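Local coordinates for COPII coat assembly protein SEC16 (Saccharomyces cerevisiae, PDB 3MZK) that helps initiate assembly of the COPII coat that forms transport vesicles and selects cargo at the endoplasmic reticulum, and also takes part in autophagy, at residues B[104-109]-B[333-338]; B[341-346]-B[350-355]; B[357-362]-B[380-385]; B[67-72]-B[375-380]. All coordinates share one frame; numbering follows the deposited sequence.

Interaction 1: B[104-109]-B[333-338]; sequences QLLEMK and ILWDEI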
# COMPACT_ATOMS: atom_id res chain seq x y z
N GLN B 104 27.78 1.37 -21.99
CA GLN B 104 27.20 2.69 -21.79
C GLN B 104 26.18 2.71 -20.66
O GLN B 104 26.01 3.72 -19.98
CB GLN B 104 26.59 3.20 -23.09
CG GLN B 104 27.64 3.52 -24.15
CD GLN B 104 27.05 3.65 -25.54
OE1 GLN B 104 26.08 2.97 -25.89
NE2 GLN B 104 27.64 4.53 -26.34
N LEU B 105 25.48 1.59 -20.48
CA LEU B 105 24.51 1.48 -19.40
C LEU B 105 25.20 1.58 -18.05
O LEU B 105 24.77 2.35 -17.18
CB LEU B 105 23.76 0.15 -19.50
CG LEU B 105 22.81 -0.15 -18.35
CD1 LEU B 105 21.80 0.97 -18.20
CD2 LEU B 105 22.11 -1.48 -18.56
N LEU B 106 26.27 0.82 -17.88
CA LEU B 106 27.05 0.86 -16.65
C LEU B 106 27.67 2.23 -16.40
O LEU B 106 27.78 2.68 -15.26
CB LEU B 106 28.13 -0.23 -16.66
CG LEU B 106 27.63 -1.65 -16.41
CD1 LEU B 106 28.73 -2.66 -16.67
CD2 LEU B 106 27.10 -1.79 -14.99
N GLU B 107 28.06 2.90 -17.48
CA GLU B 107 28.62 4.25 -17.37
C GLU B 107 27.58 5.22 -16.80
O GLU B 107 27.88 5.98 -15.88
CB GLU B 107 29.13 4.74 -18.72
CG GLU B 107 29.95 6.01 -18.62
CD GLU B 107 30.33 6.57 -19.98
OE1 GLU B 107 29.59 6.31 -20.96
OE2 GLU B 107 31.37 7.26 -20.07
N MET B 108 26.37 5.18 -17.34
CA MET B 108 25.28 6.01 -16.82
C MET B 108 25.08 5.80 -15.33
O MET B 108 25.11 6.75 -14.55
CB MET B 108 23.96 5.70 -17.54
CG MET B 108 23.89 6.13 -18.98
SD MET B 108 22.24 5.83 -19.63
CE MET B 108 21.26 6.68 -18.40
N LYS B 109 24.86 4.55 -14.95
CA LYS B 109 24.54 4.23 -13.56
C LYS B 109 25.69 4.63 -12.65
O LYS B 109 25.50 4.88 -11.46
CB LYS B 109 24.23 2.74 -13.43
CG LYS B 109 23.08 2.27 -14.30
CD LYS B 109 22.84 0.77 -14.17
CE LYS B 109 21.79 0.44 -13.13
NZ LYS B 109 22.20 0.82 -11.75
N ILE B 333 34.73 -9.60 -16.30
CA ILE B 333 35.50 -9.29 -15.10
C ILE B 333 35.29 -7.84 -14.69
O ILE B 333 34.98 -7.55 -13.54
CB ILE B 333 37.00 -9.53 -15.30
CG1 ILE B 333 37.27 -11.00 -15.60
CG2 ILE B 333 37.79 -9.08 -14.08
CD1 ILE B 333 38.73 -11.29 -15.88
N LEU B 334 35.46 -6.94 -15.65
CA LEU B 334 35.38 -5.51 -15.40
C LEU B 334 33.94 -5.06 -15.16
O LEU B 334 33.65 -4.37 -14.18
CB LEU B 334 36.01 -4.73 -16.56
CG LEU B 334 37.47 -5.09 -16.87
CD1 LEU B 334 37.97 -4.34 -18.09
CD2 LEU B 334 38.37 -4.80 -15.68
N TRP B 335 33.03 -5.45 -16.05
CA TRP B 335 31.62 -5.14 -15.87
C TRP B 335 31.16 -5.56 -14.48
O TRP B 335 30.57 -4.76 -13.75
CB TRP B 335 30.77 -5.81 -16.93
CG TRP B 335 30.93 -5.22 -18.28
CD1 TRP B 335 31.44 -3.99 -18.57
CD2 TRP B 335 30.61 -5.83 -19.53
NE1 TRP B 335 31.44 -3.79 -19.93
CE2 TRP B 335 30.93 -4.90 -20.54
CE3 TRP B 335 30.07 -7.07 -19.89
CZ2 TRP B 335 30.74 -5.18 -21.89
CZ3 TRP B 335 29.88 -7.34 -21.23
CH2 TRP B 335 30.21 -6.40 -22.22
N ASP B 336 31.43 -6.81 -14.12
CA ASP B 336 31.01 -7.32 -12.82
C ASP B 336 31.53 -6.47 -11.66
O ASP B 336 30.79 -6.19 -10.72
CB ASP B 336 31.40 -8.78 -12.64
CG ASP B 336 30.48 -9.72 -13.40
OD1 ASP B 336 29.37 -9.28 -13.76
OD2 ASP B 336 30.88 -10.88 -13.65
N GLU B 337 32.79 -6.06 -11.73
CA GLU B 337 33.34 -5.25 -10.64
C GLU B 337 32.78 -3.83 -10.61
O GLU B 337 32.54 -3.27 -9.55
CB GLU B 337 34.87 -5.22 -10.68
CG GLU B 337 35.46 -4.46 -9.51
CD GLU B 337 36.94 -4.71 -9.34
OE1 GLU B 337 37.50 -5.57 -10.06
OE2 GLU B 337 37.55 -4.05 -8.47
N ILE B 338 32.55 -3.27 -11.79
CA ILE B 338 31.92 -1.96 -11.90
C ILE B 338 30.49 -1.99 -11.38
O ILE B 338 30.07 -1.11 -10.61
CB ILE B 338 31.92 -1.46 -13.36
CG1 ILE B 338 33.36 -1.16 -13.80
CG2 ILE B 338 31.03 -0.23 -13.51
CD1 ILE B 338 33.51 -0.78 -15.26
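Segments 104-109 and 333-338, of helices 101-111 and 330-344, have their nearest CA atoms at Leu106 and Ile338, 7.4 Å apart. Leu106 points toward the second helix and lays its CD1 methyl against the root of the Trp335 side chain, 3.6 Å from the Trp335 indole atom CD1. The same methyl also touches Trp335 CG and, at 3.8 Å, Trp335 CB, so the contact is with the five-membered end of the indole, approached obliquely, and not with its benzo ring. The two side chains run at about a right angle to each other. Trp335 places CG beside its backbone N and anti to its carbonyl carbon; this torsion (chi1 -71°) swings CG and CD1 to where the Leu106 methyl reaches them.

The pairing joins portions of the chain more than 220 residues apart. It unites an early helix with a late one inside a largely helical body, consistent with the ACE1-like architecture of the Sec16 family, in which the chain doubles back so that late helices pack on earlier ones.

One turn on from Trp335, Ile338 also points toward the first helix; its CG2 branch comes to 4.3 Å from Leu106 CB, a looser touch at the base of the leucine. All three residues are buried and the interface is purely apolar. Trp335 further meets the ring of Trp103 edge-to-face and packs on an apolar side chain of another protein's chain, while Ile338 reaches Met84 of helix 77-94.

Interaction 2: B[341-346]-B[350-355]; sequences YIFSYD and KGFSSI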
# COMPACT_ATOMS: atom_id res chain seq x y z
N TYR B 341 30.67 -1.96 -7.72
CA TYR B 341 30.98 -0.63 -7.21
C TYR B 341 29.72 0.22 -7.14
O TYR B 341 29.53 0.96 -6.18
CB TYR B 341 32.03 0.04 -8.09
CG TYR B 341 32.48 1.39 -7.59
CD1 TYR B 341 33.24 1.51 -6.43
CD2 TYR B 341 32.14 2.56 -8.27
CE1 TYR B 341 33.65 2.74 -5.97
CE2 TYR B 341 32.55 3.80 -7.81
CZ TYR B 341 33.30 3.88 -6.66
OH TYR B 341 33.71 5.11 -6.20
N ILE B 342 28.87 0.12 -8.16
CA ILE B 342 27.64 0.90 -8.21
C ILE B 342 26.72 0.58 -7.02
O ILE B 342 26.15 1.48 -6.40
CB ILE B 342 26.89 0.67 -9.54
CG1 ILE B 342 27.69 1.28 -10.70
CG2 ILE B 342 25.51 1.28 -9.49
CD1 ILE B 342 27.17 0.90 -12.06
N PHE B 343 26.60 -0.71 -6.70
CA PHE B 343 25.84 -1.13 -5.53
C PHE B 343 26.47 -0.61 -4.25
O PHE B 343 25.80 -0.49 -3.22
CB PHE B 343 25.78 -2.65 -5.44
CG PHE B 343 24.66 -3.27 -6.23
CD1 PHE B 343 23.75 -4.11 -5.61
CD2 PHE B 343 24.52 -3.01 -7.59
CE1 PHE B 343 22.71 -4.69 -6.33
CE2 PHE B 343 23.50 -3.59 -8.31
CZ PHE B 343 22.59 -4.43 -7.68
N SER B 344 27.77 -0.32 -4.30
CA SER B 344 28.51 -0.00 -3.08
C SER B 344 28.13 1.35 -2.51
O SER B 344 28.31 1.61 -1.33
CB SER B 344 30.03 -0.07 -3.33
OG SER B 344 30.49 1.09 -3.98
N TYR B 345 27.61 2.23 -3.36
CA TYR B 345 27.19 3.54 -2.88
C TYR B 345 25.94 3.42 -2.01
O TYR B 345 25.65 4.30 -1.20
CB TYR B 345 27.05 4.54 -4.03
CG TYR B 345 28.37 5.20 -4.36
CD1 TYR B 345 29.05 5.94 -3.41
CD2 TYR B 345 28.94 5.06 -5.62
CE1 TYR B 345 30.26 6.54 -3.69
CE2 TYR B 345 30.16 5.66 -5.92
CZ TYR B 345 30.82 6.39 -4.95
OH TYR B 345 32.02 6.99 -5.22
N ASP B 346 25.21 2.32 -2.17
CA ASP B 346 24.23 1.93 -1.17
C ASP B 346 25.01 1.43 0.03
O ASP B 346 25.57 0.34 0.00
CB ASP B 346 23.30 0.83 -1.69
CG ASP B 346 22.38 0.29 -0.61
OD1 ASP B 346 22.14 1.01 0.38
OD2 ASP B 346 21.89 -0.86 -0.75
N LYS B 350 27.20 -4.95 1.04
CA LYS B 350 28.43 -5.57 1.52
C LYS B 350 29.26 -6.22 0.41
O LYS B 350 30.42 -6.56 0.62
CB LYS B 350 28.11 -6.61 2.60
N GLY B 351 28.67 -6.39 -0.77
CA GLY B 351 29.39 -6.94 -1.91
C GLY B 351 28.85 -8.27 -2.39
O GLY B 351 28.15 -8.97 -1.65
N PHE B 352 29.17 -8.64 -3.63
CA PHE B 352 28.75 -9.93 -4.18
C PHE B 352 29.80 -11.02 -3.94
O PHE B 352 30.85 -11.05 -4.59
CB PHE B 352 28.48 -9.82 -5.69
CG PHE B 352 27.50 -8.75 -6.06
CD1 PHE B 352 26.17 -8.84 -5.66
CD2 PHE B 352 27.89 -7.67 -6.83
CE1 PHE B 352 25.26 -7.84 -6.01
CE2 PHE B 352 26.99 -6.68 -7.18
CZ PHE B 352 25.67 -6.77 -6.77
N SER B 353 29.52 -11.91 -3.00
CA SER B 353 30.39 -13.05 -2.75
C SER B 353 30.57 -13.89 -4.01
O SER B 353 31.65 -14.42 -4.26
CB SER B 353 29.80 -13.92 -1.64
OG SER B 353 29.70 -13.19 -0.43
N SER B 354 29.50 -14.00 -4.79
CA SER B 354 29.51 -14.89 -5.95
C SER B 354 30.60 -14.56 -6.96
O SER B 354 30.95 -15.39 -7.79
CB SER B 354 28.14 -14.91 -6.63
OG SER B 354 27.83 -13.63 -7.16
N ILE B 355 31.13 -13.34 -6.91
CA ILE B 355 32.13 -12.92 -7.88
C ILE B 355 33.56 -12.86 -7.32
O ILE B 355 34.50 -12.53 -8.04
CB ILE B 355 31.79 -11.56 -8.54
CG1 ILE B 355 32.03 -10.41 -7.56
CG2 ILE B 355 30.37 -11.56 -9.06
CD1 ILE B 355 32.17 -9.07 -8.24
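Phe343 and Phe352 carry this contact between them as a T-shaped pair. The edge of the Phe352 ring is turned toward the face of Phe343, the centroids lie 4.9 Å apart and the planes meet at 64°. The leading atom is Phe352 CZ, which hangs above the Phe343 face, offset toward the rim, and comes to 3.5 Å from Phe343 CD1. In Phe343 the first torsion, with CG beside the backbone N (chi1 -86°), swings the ring toward the loop; the ring also meets those of Tyr339 and Phe349. With an alanine in place of Phe343, the edge of Phe352 would probably lose the face it rests on, and a gap would open between helix end and loop.

This tight aromatic pair contrasts with the surrounding chain: Asp346 and Lys350 are exposed, the lysine is modelled only to CB, and Tyr345 is poorly ordered. On the loop side, Phe352 N donates a hydrogen bond to Glu340 OE2, and the Phe352 ring packs on Pro307 and Leu308. The pair thus closes the turn from helix 330-344 toward helix 356-368, while Tyr341 packs on helices 77-94 and 101-111, and Ile342 on 101-111.

Interaction 3: B[357-362]-B[380-385]; sequences PQKIYH and DYLSSS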
# COMPACT_ATOMS: atom_id res chain seq x y z
N PRO B 357 35.53 -15.35 -6.59
CA PRO B 357 36.35 -16.21 -7.43
C PRO B 357 36.81 -15.48 -8.69
O PRO B 357 37.97 -15.61 -9.07
CB PRO B 357 35.39 -17.34 -7.80
CG PRO B 357 34.50 -17.43 -6.62
CD PRO B 357 34.29 -16.03 -6.16
N GLN B 358 35.92 -14.73 -9.32
CA GLN B 358 36.26 -14.03 -10.55
C GLN B 358 37.33 -12.98 -10.31
O GLN B 358 38.18 -12.75 -11.16
CB GLN B 358 35.02 -13.38 -11.18
CG GLN B 358 35.24 -12.87 -12.59
CD GLN B 358 34.00 -12.21 -13.18
OE1 GLN B 358 33.59 -12.50 -14.30
NE2 GLN B 358 33.40 -11.30 -12.41
N LYS B 359 37.31 -12.35 -9.13
CA LYS B 359 38.31 -11.36 -8.77
C LYS B 359 39.70 -11.99 -8.62
O LYS B 359 40.70 -11.41 -9.06
CB LYS B 359 37.93 -10.64 -7.48
CG LYS B 359 36.72 -9.75 -7.60
CD LYS B 359 36.55 -8.91 -6.35
CE LYS B 359 35.27 -8.11 -6.38
NZ LYS B 359 35.05 -7.42 -5.08
N ILE B 360 39.76 -13.16 -8.01
CA ILE B 360 41.01 -13.88 -7.84
C ILE B 360 41.53 -14.30 -9.21
O ILE B 360 42.72 -14.19 -9.50
CB ILE B 360 40.83 -15.13 -6.96
CG1 ILE B 360 40.31 -14.74 -5.58
CG2 ILE B 360 42.15 -15.89 -6.83
CD1 ILE B 360 40.09 -15.92 -4.66
N TYR B 361 40.62 -14.77 -10.05
CA TYR B 361 40.93 -15.12 -11.42
C TYR B 361 41.46 -13.91 -12.18
O TYR B 361 42.32 -14.02 -13.05
CB TYR B 361 39.68 -15.69 -12.09
CG TYR B 361 39.67 -15.65 -13.59
CD1 TYR B 361 40.58 -16.37 -14.34
CD2 TYR B 361 38.71 -14.91 -14.27
CE1 TYR B 361 40.54 -16.35 -15.72
CE2 TYR B 361 38.66 -14.87 -15.64
CZ TYR B 361 39.58 -15.59 -16.36
OH TYR B 361 39.52 -15.55 -17.73
N HIS B 362 40.93 -12.74 -11.82
CA HIS B 362 41.38 -11.47 -12.39
C HIS B 362 42.84 -11.26 -12.02
O HIS B 362 43.68 -11.03 -12.88
CB HIS B 362 40.50 -10.33 -11.87
CG HIS B 362 40.82 -8.98 -12.45
ND1 HIS B 362 40.25 -7.82 -11.98
CD2 HIS B 362 41.66 -8.62 -13.45
CE1 HIS B 362 40.72 -6.79 -12.67
NE2 HIS B 362 41.58 -7.25 -13.57
N ASP B 380 46.01 -8.30 -2.00
CA ASP B 380 45.94 -7.62 -0.71
C ASP B 380 44.52 -7.21 -0.36
O ASP B 380 44.01 -7.56 0.71
CB ASP B 380 46.87 -6.40 -0.70
CG ASP B 380 48.32 -6.78 -0.46
OD1 ASP B 380 48.64 -7.99 -0.45
OD2 ASP B 380 49.15 -5.86 -0.29
N TYR B 381 43.87 -6.48 -1.26
CA TYR B 381 42.49 -6.08 -1.04
C TYR B 381 41.60 -7.30 -0.81
O TYR B 381 40.75 -7.29 0.08
CB TYR B 381 41.96 -5.27 -2.22
CG TYR B 381 40.46 -5.08 -2.19
CD1 TYR B 381 39.87 -4.16 -1.33
CD2 TYR B 381 39.63 -5.81 -3.03
CE1 TYR B 381 38.50 -3.99 -1.30
CE2 TYR B 381 38.26 -5.64 -3.01
CZ TYR B 381 37.70 -4.73 -2.14
OH TYR B 381 36.33 -4.56 -2.13
N LEU B 382 41.81 -8.33 -1.61
CA LEU B 382 40.98 -9.53 -1.54
C LEU B 382 41.18 -10.26 -0.22
O LEU B 382 40.26 -10.91 0.28
CB LEU B 382 41.26 -10.45 -2.72
CG LEU B 382 40.74 -9.95 -4.07
CD1 LEU B 382 41.25 -10.82 -5.21
CD2 LEU B 382 39.22 -9.90 -4.06
N SER B 383 42.38 -10.16 0.34
CA SER B 383 42.67 -10.77 1.63
C SER B 383 41.72 -10.24 2.69
O SER B 383 41.01 -11.00 3.34
CB SER B 383 44.13 -10.53 2.04
OG SER B 383 45.00 -11.36 1.29
N SER B 384 41.71 -8.92 2.87
CA SER B 384 40.82 -8.31 3.84
C SER B 384 39.37 -8.63 3.50
O SER B 384 38.54 -8.85 4.39
CB SER B 384 41.02 -6.79 3.87
OG SER B 384 40.75 -6.23 2.60
N SER B 385 39.08 -8.67 2.21
CA SER B 385 37.75 -8.99 1.73
C SER B 385 37.31 -10.38 2.19
O SER B 385 36.17 -10.57 2.63
CB SER B 385 37.71 -8.89 0.21
OG SER B 385 36.39 -8.82 -0.28
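Leu382 projects its two methyls onto successive residues of helix 356-368. Its CD2 rests on the aliphatic part of Lys359, 3.7 Å from Lys359 CD and equally close to Lys359 CB, while Leu382 CD1 lies 4.0 Å from Ile360 CG1. Lys359 leaves its helix toward the partner and then runs extended, which carries its methylenes slantwise across the leucine and takes the amine past it. The amine ends at the edge of the Tyr381 ring, near the ring plane, with Lys359 NZ 4.2 Å from Tyr381 CE2. A serine in place of Leu382 would probably deprive the Lys359 methylenes and Ile360 of their apolar partner and open a gap between the helices.

Further out, the polar end of Lys359 is held by a salt bridge from NZ to Glu340 OE1 on helix 330-344, so this buried lysine has its counter-charge. Next to it Gln358 is hydrogen-bonded to Asp336 and Ser332 of that same helix. Ile360 also packs on Leu399 and Val406 of helix 394-409 and on an apolar side chain of another protein's chain.

The segments of helices 356-368 and 372-387 run at 158° to each other, their axes 10.8 Å apart. Consecutive in sequence and joined by a short connection, the two form an antiparallel helical hairpin, the element from which alpha-helical coat scaffolds are commonly stacked.

Interaction 4: B[67-72]-B[375-380]; sequences PGPLGS and GTKYTD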
# COMPACT_ATOMS: atom_id res chain seq x y z
N PRO B 67 41.56 1.01 -13.36
CA PRO B 67 41.96 1.66 -12.11
C PRO B 67 41.95 0.71 -10.91
O PRO B 67 41.01 0.74 -10.13
CB PRO B 67 40.89 2.74 -11.91
CG PRO B 67 40.33 2.98 -13.27
CD PRO B 67 40.37 1.65 -13.95
N GLY B 68 43.00 -0.10 -10.77
CA GLY B 68 43.16 -1.00 -9.65
C GLY B 68 41.87 -1.67 -9.20
O GLY B 68 40.91 -1.73 -9.96
N PRO B 69 41.86 -2.19 -7.97
CA PRO B 69 40.64 -2.77 -7.39
C PRO B 69 39.66 -1.67 -6.98
O PRO B 69 39.99 -0.88 -6.10
CB PRO B 69 41.15 -3.49 -6.14
CG PRO B 69 42.63 -3.59 -6.30
CD PRO B 69 43.03 -2.40 -7.10
N LEU B 70 38.49 -1.62 -7.60
CA LEU B 70 37.46 -0.69 -7.17
C LEU B 70 37.00 -1.09 -5.77
O LEU B 70 37.15 -2.25 -5.39
CB LEU B 70 36.26 -0.71 -8.12
CG LEU B 70 36.56 -0.52 -9.60
CD1 LEU B 70 35.27 -0.59 -10.40
CD2 LEU B 70 37.26 0.80 -9.82
N GLY B 71 36.45 -0.15 -5.02
CA GLY B 71 36.02 -0.46 -3.67
C GLY B 71 37.18 -0.35 -2.71
O GLY B 71 37.01 0.05 -1.56
N SER B 72 38.37 -0.73 -3.17
CA SER B 72 39.58 -0.37 -2.46
C SER B 72 39.48 1.14 -2.34
O SER B 72 39.29 1.82 -3.34
CB SER B 72 40.83 -0.75 -3.26
OG SER B 72 41.58 0.39 -3.61
N GLY B 375 48.65 -6.72 -9.56
CA GLY B 375 48.34 -8.04 -9.05
C GLY B 375 48.25 -8.09 -7.54
O GLY B 375 47.27 -8.59 -6.99
N THR B 376 49.27 -7.57 -6.86
CA THR B 376 49.27 -7.55 -5.40
C THR B 376 48.23 -6.58 -4.85
O THR B 376 47.67 -6.82 -3.77
CB THR B 376 50.66 -7.19 -4.83
OG1 THR B 376 51.08 -5.93 -5.35
CG2 THR B 376 51.67 -8.25 -5.20
N LYS B 377 47.97 -5.50 -5.57
CA LYS B 377 46.90 -4.58 -5.18
C LYS B 377 45.60 -5.34 -4.99
O LYS B 377 44.81 -5.02 -4.11
CB LYS B 377 46.71 -3.47 -6.22
CG LYS B 377 47.67 -2.30 -6.08
CD LYS B 377 47.28 -1.16 -7.01
CE LYS B 377 48.15 0.07 -6.78
NZ LYS B 377 47.69 1.23 -7.59
N TYR B 378 45.39 -6.36 -5.82
CA TYR B 378 44.20 -7.19 -5.75
C TYR B 378 44.27 -8.24 -4.65
O TYR B 378 43.36 -8.34 -3.83
CB TYR B 378 43.91 -7.86 -7.09
CG TYR B 378 42.97 -7.06 -7.96
CD1 TYR B 378 41.59 -7.29 -7.92
CD2 TYR B 378 43.44 -6.07 -8.81
CE1 TYR B 378 40.73 -6.55 -8.70
CE2 TYR B 378 42.58 -5.33 -9.60
CZ TYR B 378 41.23 -5.57 -9.54
OH TYR B 378 40.37 -4.83 -10.33
N THR B 379 45.34 -9.02 -4.63
CA THR B 379 45.49 -10.05 -3.61
C THR B 379 45.39 -9.45 -2.20
O THR B 379 44.75 -10.02 -1.32
CB THR B 379 46.82 -10.84 -3.76
OG1 THR B 379 47.93 -10.00 -3.43
CG2 THR B 379 46.97 -11.35 -5.18
N ASP B 380 46.01 -8.30 -2.00
CA ASP B 380 45.94 -7.62 -0.71
C ASP B 380 44.52 -7.21 -0.36
O ASP B 380 44.01 -7.56 0.71
CB ASP B 380 46.87 -6.40 -0.70
CG ASP B 380 48.32 -6.78 -0.46
OD1 ASP B 380 48.64 -7.99 -0.45
OD2 ASP B 380 49.15 -5.86 -0.29
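An irregular loop, 67-72, lies against helix 372-387, closest where the CA atoms of Pro69 and Tyr378 are 5.9 Å apart, with those of Gly68 and Lys377 next at 6.8 Å. Gly68 has a positive phi of 39°, a conformation that favours glycine, and a CB there would collide with the ring of the proline that follows.

Pro69 points toward the helix and sets its ring over one face of the Tyr378 phenol. Pro69 CG stands 3.7 Å from the centroid of the Tyr378 ring, 15° off the ring normal, which makes a CH-pi contact. Farther along the phenol, Pro69 CA approaches Tyr378 CZ at 3.6 Å, so proline backbone and ring together cover the aromatic from CG to the hydroxyl end.

This is where a loop near the beginning of the chain, in the Sec16 mid-region, meets a helix of the Sec23-binding domain some 300 residues later, a long-range contact between two regions of the one protein.

The hydroxyl is fixed by a hydrogen bond between Tyr378 OH and Glu337 OE1, and the other oxygen of that carboxylate, OE2, takes the backbone Leu70 N; one glutamate therefore ties both sides of the contact to helix 330-344. At the exposed margin Lys377 crosses the proline at about a right angle, its CB 3.9 Å from Pro69 CD. Inward, the Tyr378 ring meets His362 edge-to-face and packs on Ala363 and Leu366 of helix 356-368.

Overall arrangement
Interactions 1 and 3 are buried, 2 and 4 only partly so. Interaction 1, its centre about 11 Å from the chain's centre, is purely apolar, with indole and aliphatic partners; interaction 3 lies farther out, about 25 Å between the same kinds of centre, and adds a charged chain to its apolar core. Interactions 2 and 4 each pair a loop with a helix, and both rely on an aromatic face, met by a second ring in one and by a proline in the other. Helix 330-344 serves interactions 1 and 2, helix 372-387 interactions 3 and 4. Carboxylates of segment 333-338 reach across to interactions 3 and 4.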